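Local coordinates for protein transcriptional regulator, putative (Vibrio cholerae O1 biovar eltor str. N16961, PDB 3BJN) that probably acts as a DNA-binding transcriptional repressor of allantoin and glyoxylate utilization operons, represented here by its C-terminal IclR-type domain, at residues L22-P35 with L134-R146. Numbering follows the deposited sequence.
Sequences LQKQTGEMAAYMVP and LIGAISVMAPAHR
Ala-31 pairs with Ser-139 and Met-33 with Ala-137 as the antiparallel hydrogen-bonded pairs that join strands 29-36 and 133-143, central neighbours in the sheet of this IclR C-terminal, GAF-like domain. Four backbone bonds hold them, Met-33 N to Ala-137 O being nearly straight at 176°. Met-141 N reaches Met-29 O only weakly. A water accepts from Met-29 N and donates to Met-141 O and Glu-28 OE1.

The charged contact lies beside the end of strand 133-143. Arg-146, in the first turn of helix 144-163, grips Glu-28 side-on: NE donates to the syn lone pair of OE2, 2.8 Å away, and NH1 meets OE1 at 2.8 Å, somewhat out of the carboxylate plane. The two flat groups are nearly coplanar, 12° apart. Pro-143 CG sits 3.3 Å above the centre of the guanidinium, and Ala-142 CB lies 3.4 Å from Glu-28 OE1. A bend in the Glu-28 chain (chi2 -65°) turns the carboxylate toward Arg-146.

Apolar contacts fall on both faces. On the face of Ile-138 and Val-140, covered by helices 12-26 and 144-163, the Leu-22 and Ile-138 side chains run past each other in opposite directions, CD2 3.5 Å from CG2, and Val-140 CG1 meets Glu-28 CB at 3.6 Å. Tyr-32 crosses Ile-138 at about a right angle, CD1 to CD1 3.8 Å. On the face of Ala-31 and Met-33, where Ser-69 of helix 67-76 touches Met-33, the selenomethionine Met-141 folds its CE onto Ala-31 CB at 3.6 Å.

Two bonds from Arg-146 and one from water fix the carboxylate's rotation and probably favour its charged form; the salt bridge thus links the loop after helix 12-26 to the first turn of helix 144-163, and the water adds Met-29 N and Met-141 O to it.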
loop_
_atom_site.group_PDB
_atom_site.type_symbol
_atom_site.label_atom_id
_atom_site.label_comp_id
_atom_site.label_asym_id
_atom_site.label_seq_id
_atom_site.Cartn_x
_atom_site.Cartn_y
_atom_site.Cartn_z
ATOM N N LEU A 22 -12.077 -6.995 -3.710
ATOM C CA LEU A 22 -11.229 -7.131 -2.531
ATOM C C LEU A 22 -12.020 -6.772 -1.275
ATOM O O LEU A 22 -11.952 -7.491 -0.266
ATOM C CB LEU A 22 -10.032 -6.210 -2.683
ATOM C CG LEU A 22 -9.086 -6.201 -1.500
ATOM C CD1 LEU A 22 -8.601 -7.607 -1.051
ATOM C CD2 LEU A 22 -7.895 -5.346 -1.967
ATOM N N GLN A 23 -12.788 -5.675 -1.326
ATOM C CA GLN A 23 -13.623 -5.344 -0.154
ATOM C C GLN A 23 -14.707 -6.379 0.112
ATOM O O GLN A 23 -15.004 -6.688 1.263
ATOM C CB GLN A 23 -14.262 -3.968 -0.304
ATOM C CG GLN A 23 -15.274 -3.639 0.804
ATOM C CD GLN A 23 -15.736 -2.185 0.688
ATOM O OE1 GLN A 23 -16.250 -1.770 -0.354
ATOM N NE2 GLN A 23 -15.592 -1.432 1.751
ATOM N N LYS A 24 -15.297 -6.929 -0.951
ATOM C CA LYS A 24 -16.334 -7.972 -0.770
ATOM C C LYS A 24 -15.764 -9.320 -0.255
ATOM O O LYS A 24 -16.540 -10.123 0.281
ATOM C CB LYS A 24 -17.082 -8.155 -2.083
ATOM C CG LYS A 24 -17.945 -6.950 -2.410
ATOM C CD LYS A 24 -18.658 -7.248 -3.700
ATOM C CE LYS A 24 -19.113 -5.992 -4.371
ATOM N NZ LYS A 24 -19.913 -6.413 -5.567
ATOM N N GLN A 25 -14.448 -9.537 -0.425
ATOM C CA GLN A 25 -13.759 -10.754 0.043
ATOM C C GLN A 25 -13.292 -10.625 1.487
ATOM O O GLN A 25 -13.226 -11.613 2.226
ATOM C CB GLN A 25 -12.535 -11.009 -0.830
ATOM C CG GLN A 25 -12.866 -11.557 -2.230
ATOM C CD GLN A 25 -11.641 -11.640 -3.081
ATOM O OE1 GLN A 25 -10.760 -10.782 -3.011
ATOM N NE2 GLN A 25 -11.561 -12.683 -3.893
ATOM N N THR A 26 -12.926 -9.398 1.878
ATOM C CA THR A 26 -12.347 -9.181 3.208
ATOM C C THR A 26 -13.246 -8.470 4.196
ATOM O O THR A 26 -12.977 -8.483 5.421
ATOM C CB THR A 26 -11.048 -8.319 3.104
ATOM O OG1 THR A 26 -11.379 -7.052 2.513
ATOM C CG2 THR A 26 -9.978 -9.006 2.265
ATOM N N GLY A 27 -14.245 -7.748 3.686
ATOM C CA GLY A 27 -15.071 -6.889 4.554
ATOM C C GLY A 27 -14.281 -5.701 5.074
ATOM O O GLY A 27 -14.541 -5.222 6.188
ATOM N N GLU A 28 -13.310 -5.248 4.294
ATOM C CA GLU A 28 -12.482 -4.092 4.701
ATOM C C GLU A 28 -12.334 -3.067 3.580
ATOM O O GLU A 28 -12.520 -3.375 2.385
ATOM C CB GLU A 28 -11.066 -4.578 5.073
ATOM C CG GLU A 28 -11.029 -5.632 6.194
ATOM C CD GLU A 28 -11.523 -5.145 7.571
ATOM O OE1 GLU A 28 -11.711 -3.927 7.803
ATOM O OE2 GLU A 28 -11.743 -6.020 8.452
HETATM N N MSE A 29 -11.975 -1.851 3.985
HETATM C CA MSE A 29 -11.566 -0.772 3.081
HETATM C C MSE A 29 -10.355 -1.204 2.287
HETATM O O MSE A 29 -9.468 -1.875 2.843
HETATM C CB MSE A 29 -11.084 0.431 3.890
HETATM C CG MSE A 29 -12.063 1.103 4.759
HETATM SE SE MSE A 29 -11.237 2.839 5.135
HETATM C CE MSE A 29 -11.690 3.632 3.522
ATOM N N ALA A 30 -10.287 -0.804 1.017
ATOM C CA ALA A 30 -9.141 -1.155 0.171
ATOM C C ALA A 30 -8.832 0.036 -0.712
ATOM O O ALA A 30 -9.738 0.799 -1.082
ATOM C CB ALA A 30 -9.464 -2.375 -0.691
ATOM N N ALA A 31 -7.559 0.206 -1.040
ATOM C CA ALA A 31 -7.169 1.346 -1.871
ATOM C C ALA A 31 -6.072 0.976 -2.857
ATOM O O ALA A 31 -5.339 0.005 -2.651
ATOM C CB ALA A 31 -6.682 2.477 -1.004
ATOM N N TYR A 32 -5.988 1.774 -3.927
ATOM C CA TYR A 32 -4.884 1.725 -4.877
ATOM C C TYR A 32 -4.106 3.011 -4.728
ATOM O O TYR A 32 -4.666 4.112 -4.860
ATOM C CB TYR A 32 -5.444 1.644 -6.286
ATOM C CG TYR A 32 -4.408 1.617 -7.368
ATOM C CD1 TYR A 32 -3.487 0.584 -7.440
ATOM C CD2 TYR A 32 -4.361 2.629 -8.316
ATOM C CE1 TYR A 32 -2.530 0.559 -8.482
ATOM C CE2 TYR A 32 -3.424 2.615 -9.344
ATOM C CZ TYR A 32 -2.509 1.592 -9.399
ATOM O OH TYR A 32 -1.597 1.578 -10.437
HETATM N N MSE A 33 -2.839 2.822 -4.428
HETATM C CA MSE A 33 -1.898 3.915 -4.150
HETATM C C MSE A 33 -0.851 3.990 -5.242
HETATM O O MSE A 33 -0.452 2.958 -5.790
HETATM C CB MSE A 33 -1.180 3.626 -2.829
HETATM C CG MSE A 33 -2.066 2.983 -1.746
HETATM SE SE MSE A 33 -3.127 4.467 -1.015
HETATM C CE MSE A 33 -1.623 5.127 -0.103
ATOM N N VAL A 34 -0.370 5.196 -5.543
ATOM C CA VAL A 34 0.748 5.309 -6.485
ATOM C C VAL A 34 1.780 6.256 -5.922
ATOM O O VAL A 34 1.453 7.184 -5.167
ATOM C CB VAL A 34 0.364 5.742 -7.920
ATOM C CG1 VAL A 34 -0.577 4.721 -8.562
ATOM C CG2 VAL A 34 -0.194 7.158 -7.937
ATOM N N PRO A 35 3.056 5.991 -6.240
ATOM C CA PRO A 35 4.103 6.879 -5.727
ATOM C C PRO A 35 4.203 8.141 -6.572
ATOM O O PRO A 35 4.181 8.051 -7.807
ATOM C CB PRO A 35 5.362 6.015 -5.827
ATOM C CG PRO A 35 5.101 5.029 -6.939
ATOM C CD PRO A 35 3.600 4.856 -7.038
ATOM N N LEU A 134 7.706 -0.764 -10.873
ATOM C CA LEU A 134 6.679 -0.556 -9.870
ATOM C C LEU A 134 5.780 0.589 -10.314
ATOM O O LEU A 134 6.260 1.713 -10.569
ATOM C CB LEU A 134 7.307 -0.188 -8.521
ATOM C CG LEU A 134 6.185 0.215 -7.542
ATOM C CD1 LEU A 134 5.592 -1.006 -6.833
ATOM C CD2 LEU A 134 6.632 1.287 -6.595
ATOM N N ILE A 135 4.481 0.323 -10.388
ATOM C CA ILE A 135 3.543 1.371 -10.761
ATOM C C ILE A 135 2.617 1.822 -9.625
ATOM O O ILE A 135 2.154 2.957 -9.616
ATOM C CB ILE A 135 2.766 1.064 -12.071
ATOM C CG1 ILE A 135 1.893 -0.162 -11.921
ATOM C CG2 ILE A 135 3.758 1.018 -13.316
ATOM C CD1 ILE A 135 1.069 -0.550 -13.163
ATOM N N GLY A 136 2.384 0.948 -8.655
ATOM C CA GLY A 136 1.518 1.300 -7.539
ATOM C C GLY A 136 1.455 0.203 -6.501
ATOM O O GLY A 136 2.328 -0.678 -6.437
ATOM N N ALA A 137 0.434 0.268 -5.658
ATOM C CA ALA A 137 0.253 -0.774 -4.640
ATOM C C ALA A 137 -1.210 -0.919 -4.349
ATOM O O ALA A 137 -1.934 0.069 -4.386
ATOM C CB ALA A 137 0.998 -0.450 -3.375
ATOM N N ILE A 138 -1.637 -2.143 -4.017
ATOM C CA ILE A 138 -2.999 -2.363 -3.493
ATOM C C ILE A 138 -2.864 -2.559 -2.012
ATOM O O ILE A 138 -1.950 -3.261 -1.563
ATOM C CB ILE A 138 -3.646 -3.650 -4.106
ATOM C CG1 ILE A 138 -3.945 -3.432 -5.598
ATOM C CG2 ILE A 138 -4.903 -4.087 -3.276
ATOM C CD1 ILE A 138 -5.091 -2.455 -5.876
ATOM N N SER A 139 -3.763 -1.960 -1.239
ATOM C CA SER A 139 -3.667 -2.002 0.208
ATOM C C SER A 139 -5.033 -2.214 0.844
ATOM O O SER A 139 -6.038 -1.748 0.302
ATOM C CB SER A 139 -3.087 -0.684 0.708
ATOM O OG SER A 139 -1.821 -0.415 0.112
ATOM N N VAL A 140 -5.043 -2.921 1.966
ATOM C CA VAL A 140 -6.194 -2.928 2.869
ATOM C C VAL A 140 -5.754 -2.199 4.128
ATOM O O VAL A 140 -4.637 -2.421 4.644
ATOM C CB VAL A 140 -6.658 -4.352 3.185
ATOM C CG1 VAL A 140 -7.497 -4.422 4.504
ATOM C CG2 VAL A 140 -7.436 -4.919 1.967
HETATM N N MSE A 141 -6.620 -1.300 4.591
HETATM C CA MSE A 141 -6.437 -0.541 5.842
HETATM C C MSE A 141 -7.578 -0.963 6.743
HETATM O O MSE A 141 -8.744 -0.830 6.357
HETATM C CB MSE A 141 -6.529 0.964 5.563
HETATM C CG MSE A 141 -5.408 1.499 4.698
HETATM SE SE MSE A 141 -5.892 1.318 2.801
HETATM C CE MSE A 141 -6.172 3.220 2.467
ATOM N N ALA A 142 -7.265 -1.493 7.926
ATOM C CA ALA A 142 -8.268 -2.157 8.725
ATOM C C ALA A 142 -7.882 -2.098 10.213
ATOM O O ALA A 142 -6.691 -2.060 10.542
ATOM C CB ALA A 142 -8.395 -3.612 8.269
ATOM N N PRO A 143 -8.890 -2.081 11.112
ATOM C CA PRO A 143 -8.601 -2.018 12.545
ATOM C C PRO A 143 -7.769 -3.237 12.958
ATOM O O PRO A 143 -8.064 -4.361 12.530
ATOM C CB PRO A 143 -9.998 -2.079 13.206
ATOM C CG PRO A 143 -10.918 -2.579 12.139
ATOM C CD PRO A 143 -10.327 -2.175 10.814
ATOM N N ALA A 144 -6.758 -3.030 13.799
ATOM C CA ALA A 144 -5.988 -4.149 14.300
ATOM C C ALA A 144 -6.914 -5.226 14.902
ATOM O O ALA A 144 -6.611 -6.417 14.819
ATOM C CB ALA A 144 -4.965 -3.666 15.318
ATOM N N HIS A 145 -8.047 -4.806 15.478
ATOM C CA HIS A 145 -8.996 -5.740 16.135
ATOM C C HIS A 145 -9.436 -6.827 15.133
ATOM O O HIS A 145 -9.553 -8.025 15.493
ATOM C CB HIS A 145 -10.227 -4.989 16.663
ATOM C CG HIS A 145 -11.214 -5.890 17.318
ATOM N ND1 HIS A 145 -11.004 -6.433 18.567
ATOM C CD2 HIS A 145 -12.402 -6.374 16.887
ATOM C CE1 HIS A 145 -12.032 -7.204 18.883
ATOM N NE2 HIS A 145 -12.884 -7.196 17.871
ATOM N N ARG A 146 -9.670 -6.411 13.887
ATOM C CA ARG A 146 -10.097 -7.352 12.844
ATOM C C ARG A 146 -8.951 -8.015 12.106
ATOM O O ARG A 146 -9.078 -9.170 11.677
ATOM C CB ARG A 146 -11.060 -6.684 11.855
ATOM C CG ARG A 146 -12.347 -6.276 12.533
ATOM C CD ARG A 146 -13.486 -6.083 11.566
ATOM N NE ARG A 146 -13.237 -5.038 10.584
ATOM C CZ ARG A 146 -13.648 -3.777 10.709
ATOM N NH1 ARG A 146 -13.385 -2.911 9.738
ATOM N NH2 ARG A 146 -14.293 -3.384 11.805
HETATM O O HOH W 1 -11.302 -1.534 6.821
#